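Local atomic coordinates of YopX protein domain-containing protein (Enterococcus faecalis, PDB entry 2OX7), a protein that is of unknown function but belongs to the YopX family and forms an assembly of four chains in the crystal. Residues A[71-76]-A[120-125]; A[87-92]-A[126-131]. All blocks are in the same frame, centred on the assembly; numbering follows the deposited sequence.

Contact 1 of 2, residues A[71-76]-A[120-125]; sequences TGLKDK and FCQSNI
At the first turn of the short helix 122-126, the carboxamide of Q122 docks on the backbone of the two-residue strand 73-74 and satisfies both backbone polar groups, N and O, of K74. K74 N donates to Q122 OE1 at 2.9 Å, and Q122 NE2 returns a bond to K74 O at 2.8 Å. Each acceptor is met on a lone pair in its carbonyl plane, and the N-H...O angles of 175° and 168° show both bonds to be nearly straight. The bend at chi2 (66°) carries CD out of the extended line of the chain and sets it beside the strand. Next to these two bonds L73 supplies the apolar contact: its CD1 lies 3.5 Å from F120 CE2 and 3.8 Å from I125 CD1, while CD2 rests against Q122 CB. I125 CG2 packs close to K74 O, at 3.4 Å. T71 OG1 accepts from L73 N at 2.9 Å, an ST turn at the corner of the chain, and also hydrogen-bonds to I81 O. Q122 N donates to D108 OD1 of a neighbouring subunit. The paired bonds are those of a side-chain amide mimicking a strand neighbour, here joining a helix start to a strand edge.

Contact 2 of 2, residues A[87-92]-A[126-131]; sequences LVYDAP and LYRDGY
The backbones of Y89 and Y131 run antiparallel as a non-hydrogen-bonded pair with CA atoms 4.4 Å apart, and just beyond them D90 N donates to G130 O at 2.8 Å. V88 O also takes a CA-H...O contact from Y131 CA. The two tyrosine side chains leave the sheet on the same face, and their rings meet obliquely, with planes at 59° and centroids 5.2 Å apart. Y89 CD1 sits over one face of the Y131 ring, offset toward its rim, and Y89 CB makes an off-centre CH-pi contact 4.2 Å from that ring's centroid. L87, two residues earlier on the strand, brings CD2 to Y131 CB, and W113 meets the Y131 ring as well.

In Y89, CG lies anti to the backbone N (chi1 -172°), and the ring beyond it reaches the turn 127-130. Its hydroxyl accepts from D129 N at 2.9 Å with an N-H...O angle of 159°, so a backbone amide of the turn is held by a side chain of the facing strand. R128 CB and D129 CB both approach Y89 OH, and D129 CB lies 3.4 Å from Y89 CZ. A water in the plane of the Y89 ring hydrogen-bonds to Y89 OH and donates to D129 OD2, bridging the two residues. The D90 carboxylate is engaged elsewhere, in salt bridges with K76 and R99.

The turn closes with G130 N bonded to Y127 O. R128, its second residue, has positive phi, as type II' requires; G130, the fourth, is also at positive phi, which favours glycine. The arrangement is an antiparallel pairing of strand 85-89 with 131-136, the outermost strand of its sheet within this chain, entered through a type II' beta turn after helix 122-126.

Contacts 1 and 2 lie 11 Å apart between centres, and their segments alternate along the chain (71-76, 87-92, 120-125, 126-131). The helix of contact 1 runs directly into the turn of contact 2: residues 120-125 and 126-131 are continuous, and I125 O lies 2.8 Å from Y131 N, a probable hydrogen bond across that turn. Segment 71-76 reaches contact 2 as well. K76 NZ forms a salt bridge with D90 OD2 at 2.6 Å and also bonds D129 O, while D75 CB packs 3.3 Å from Y131 O and K76 CA 3.6 Å from L126 CD2. Within this segment L73 to D75 meet the helix residues Q122 and I125, whereas D75 and K76 reach contact 2.

Contact 1 of 2, residues A[71-76]-A[120-125]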
# COMPACT_ATOMS: atom_id res chain seq x y z
N THR A 71 -6.43 -13.38 -7.97
CA THR A 71 -5.72 -12.61 -6.92
C THR A 71 -5.38 -13.46 -5.72
O THR A 71 -4.61 -13.01 -4.84
CB THR A 71 -6.56 -11.46 -6.37
OG1 THR A 71 -7.71 -12.01 -5.72
CG2 THR A 71 -7.02 -10.48 -7.49
N GLY A 72 -5.99 -14.64 -5.62
CA GLY A 72 -5.86 -15.46 -4.41
C GLY A 72 -6.82 -15.04 -3.31
O GLY A 72 -6.90 -15.70 -2.28
N LEU A 73 -7.56 -13.96 -3.54
CA LEU A 73 -8.48 -13.49 -2.49
C LEU A 73 -9.89 -13.91 -2.83
O LEU A 73 -10.22 -14.09 -4.01
CB LEU A 73 -8.40 -11.98 -2.36
CG LEU A 73 -6.97 -11.46 -2.02
CD1 LEU A 73 -6.97 -9.96 -2.14
CD2 LEU A 73 -6.47 -11.97 -0.67
N LYS A 74 -10.71 -14.06 -1.78
CA LYS A 74 -12.12 -14.49 -1.94
C LYS A 74 -13.08 -13.35 -1.60
O LYS A 74 -12.83 -12.55 -0.68
CB LYS A 74 -12.40 -15.69 -1.03
CG LYS A 74 -11.66 -16.98 -1.51
CD LYS A 74 -11.81 -18.01 -0.38
CE LYS A 74 -11.38 -19.42 -0.75
NZ LYS A 74 -10.07 -19.40 -1.38
N ASP A 75 -14.23 -13.32 -2.27
CA ASP A 75 -15.28 -12.40 -1.83
C ASP A 75 -16.10 -12.97 -0.66
O ASP A 75 -15.82 -14.09 -0.15
CB ASP A 75 -16.19 -11.92 -2.99
CG ASP A 75 -17.25 -12.95 -3.41
OD1 ASP A 75 -17.31 -14.04 -2.81
OD2 ASP A 75 -18.02 -12.64 -4.40
N LYS A 76 -17.12 -12.21 -0.25
CA LYS A 76 -17.99 -12.58 0.86
C LYS A 76 -18.68 -13.94 0.67
O LYS A 76 -19.03 -14.60 1.67
CB LYS A 76 -19.05 -11.49 1.00
CG LYS A 76 -19.79 -11.46 2.28
CD LYS A 76 -20.90 -10.41 2.10
CE LYS A 76 -21.87 -10.46 3.27
NZ LYS A 76 -22.83 -9.34 3.24
N PHE A 120 -6.56 -3.04 -0.67
CA PHE A 120 -7.19 -4.27 -1.19
C PHE A 120 -6.50 -5.45 -0.53
O PHE A 120 -5.35 -5.83 -0.89
CB PHE A 120 -7.02 -4.31 -2.71
CG PHE A 120 -7.65 -5.51 -3.37
CD1 PHE A 120 -9.03 -5.68 -3.33
CD2 PHE A 120 -6.86 -6.44 -4.04
CE1 PHE A 120 -9.64 -6.78 -3.94
CE2 PHE A 120 -7.47 -7.55 -4.68
CZ PHE A 120 -8.85 -7.70 -4.62
N CYS A 121 -7.19 -6.06 0.44
CA CYS A 121 -6.66 -7.20 1.15
C CYS A 121 -7.87 -8.03 1.65
O CYS A 121 -9.02 -7.55 1.63
CB CYS A 121 -5.77 -6.74 2.35
SG CYS A 121 -6.66 -5.77 3.55
N GLN A 122 -7.60 -9.25 2.08
CA GLN A 122 -8.71 -10.16 2.41
C GLN A 122 -9.61 -9.59 3.51
O GLN A 122 -10.83 -9.72 3.46
CB GLN A 122 -8.19 -11.52 2.80
CG GLN A 122 -9.33 -12.54 3.03
CD GLN A 122 -10.06 -12.83 1.71
OE1 GLN A 122 -9.62 -13.68 0.93
NE2 GLN A 122 -11.15 -12.14 1.46
N SER A 123 -9.01 -9.01 4.53
CA SER A 123 -9.83 -8.56 5.67
C SER A 123 -10.70 -7.35 5.26
O SER A 123 -11.86 -7.25 5.72
CB SER A 123 -8.92 -8.23 6.88
OG SER A 123 -8.18 -7.07 6.60
N ASN A 124 -10.19 -6.46 4.39
CA ASN A 124 -11.03 -5.36 3.91
C ASN A 124 -12.17 -5.81 3.00
O ASN A 124 -13.29 -5.23 2.99
CB ASN A 124 -10.25 -4.29 3.17
CG ASN A 124 -9.94 -3.08 4.06
OD1 ASN A 124 -10.69 -2.76 5.00
ND2 ASN A 124 -8.84 -2.40 3.72
N ILE A 125 -11.90 -6.86 2.25
CA ILE A 125 -12.96 -7.43 1.38
C ILE A 125 -14.15 -7.92 2.24
O ILE A 125 -15.30 -7.84 1.84
CB ILE A 125 -12.40 -8.52 0.45
CG1 ILE A 125 -11.41 -7.92 -0.59
CG2 ILE A 125 -13.53 -9.25 -0.30
CD1 ILE A 125 -10.47 -8.98 -1.16

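Contact 2 of 2, residues A[87-92]-A[126-131]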
# COMPACT_ATOMS: atom_id res chain seq x y z
N LEU A 87 -16.46 -5.52 -8.20
CA LEU A 87 -16.97 -5.81 -6.84
C LEU A 87 -17.89 -4.70 -6.38
O LEU A 87 -17.68 -3.52 -6.75
CB LEU A 87 -15.82 -5.92 -5.85
CG LEU A 87 -15.09 -7.27 -5.80
CD1 LEU A 87 -14.46 -7.70 -7.11
CD2 LEU A 87 -14.02 -7.06 -4.75
N VAL A 88 -18.87 -5.05 -5.58
CA VAL A 88 -19.72 -4.06 -4.92
C VAL A 88 -19.75 -4.29 -3.44
O VAL A 88 -19.67 -5.44 -3.00
CB VAL A 88 -21.17 -4.08 -5.45
CG1 VAL A 88 -21.18 -3.54 -6.85
CG2 VAL A 88 -21.79 -5.47 -5.31
N TYR A 89 -19.88 -3.22 -2.67
CA TYR A 89 -20.09 -3.32 -1.23
C TYR A 89 -21.53 -3.76 -0.92
O TYR A 89 -22.51 -3.15 -1.40
CB TYR A 89 -19.80 -1.96 -0.59
CG TYR A 89 -19.82 -2.03 0.91
CD1 TYR A 89 -18.85 -2.74 1.60
CD2 TYR A 89 -20.79 -1.35 1.64
CE1 TYR A 89 -18.86 -2.82 2.97
CE2 TYR A 89 -20.82 -1.42 3.02
CZ TYR A 89 -19.83 -2.12 3.68
OH TYR A 89 -19.84 -2.20 5.07
N ASP A 90 -21.66 -4.81 -0.13
CA ASP A 90 -22.93 -5.52 -0.01
C ASP A 90 -23.83 -4.88 1.07
O ASP A 90 -24.30 -5.53 1.99
CB ASP A 90 -22.68 -7.02 0.18
CG ASP A 90 -23.97 -7.84 0.19
OD1 ASP A 90 -24.90 -7.47 -0.56
OD2 ASP A 90 -24.04 -8.86 0.93
N ALA A 91 -24.02 -3.56 0.94
CA ALA A 91 -24.89 -2.83 1.87
C ALA A 91 -26.33 -3.14 1.45
O ALA A 91 -26.57 -3.39 0.28
CB ALA A 91 -24.60 -1.35 1.81
N PRO A 92 -27.29 -3.07 2.40
CA PRO A 92 -28.70 -3.36 2.03
C PRO A 92 -29.10 -2.47 0.84
O PRO A 92 -28.82 -1.28 0.83
CB PRO A 92 -29.48 -2.95 3.28
CG PRO A 92 -28.48 -3.15 4.40
CD PRO A 92 -27.17 -2.70 3.82
N LEU A 126 -13.84 -8.44 3.44
CA LEU A 126 -14.86 -9.09 4.27
C LEU A 126 -15.41 -8.23 5.39
O LEU A 126 -16.39 -8.64 6.07
CB LEU A 126 -14.28 -10.41 4.82
CG LEU A 126 -13.84 -11.42 3.75
CD1 LEU A 126 -13.23 -12.70 4.40
CD2 LEU A 126 -14.98 -11.79 2.76
N TYR A 127 -14.81 -7.07 5.60
CA TYR A 127 -15.09 -6.25 6.79
C TYR A 127 -16.50 -5.68 6.70
O TYR A 127 -16.96 -5.30 5.61
CB TYR A 127 -14.07 -5.12 6.83
CG TYR A 127 -14.01 -4.35 8.14
CD1 TYR A 127 -13.83 -5.02 9.36
CD2 TYR A 127 -14.04 -2.97 8.13
CE1 TYR A 127 -13.73 -4.29 10.56
CE2 TYR A 127 -13.95 -2.23 9.33
CZ TYR A 127 -13.79 -2.91 10.53
OH TYR A 127 -13.69 -2.16 11.69
N ARG A 128 -17.18 -5.59 7.84
CA ARG A 128 -18.54 -5.00 7.88
C ARG A 128 -19.44 -5.68 6.84
O ARG A 128 -19.59 -6.90 6.89
CB ARG A 128 -18.44 -3.48 7.75
CG ARG A 128 -17.99 -2.81 9.08
CD ARG A 128 -17.63 -1.33 8.97
NE ARG A 128 -16.88 -0.88 10.15
CZ ARG A 128 -17.43 -0.49 11.30
NH1 ARG A 128 -18.75 -0.47 11.44
NH2 ARG A 128 -16.67 -0.11 12.32
N ASP A 129 -20.02 -4.95 5.89
CA ASP A 129 -20.95 -5.63 4.96
C ASP A 129 -20.23 -6.48 3.90
O ASP A 129 -20.84 -7.35 3.27
CB ASP A 129 -21.95 -4.66 4.29
CG ASP A 129 -22.87 -3.98 5.28
OD1 ASP A 129 -23.20 -4.59 6.32
OD2 ASP A 129 -23.24 -2.83 5.00
N GLY A 130 -18.93 -6.25 3.71
CA GLY A 130 -18.17 -7.10 2.80
C GLY A 130 -18.46 -6.76 1.34
O GLY A 130 -19.36 -5.95 1.05
N TYR A 131 -17.69 -7.35 0.43
CA TYR A 131 -17.78 -7.08 -1.04
C TYR A 131 -18.14 -8.37 -1.75
O TYR A 131 -17.71 -9.49 -1.34
CB TYR A 131 -16.45 -6.54 -1.66
CG TYR A 131 -16.20 -5.13 -1.27
CD1 TYR A 131 -16.55 -4.09 -2.13
CD2 TYR A 131 -15.73 -4.81 0.01
CE1 TYR A 131 -16.38 -2.77 -1.76
CE2 TYR A 131 -15.55 -3.46 0.39
CZ TYR A 131 -15.89 -2.46 -0.50
OH TYR A 131 -15.78 -1.12 -0.16
O HOH W 1 -21.53 -0.55 6.27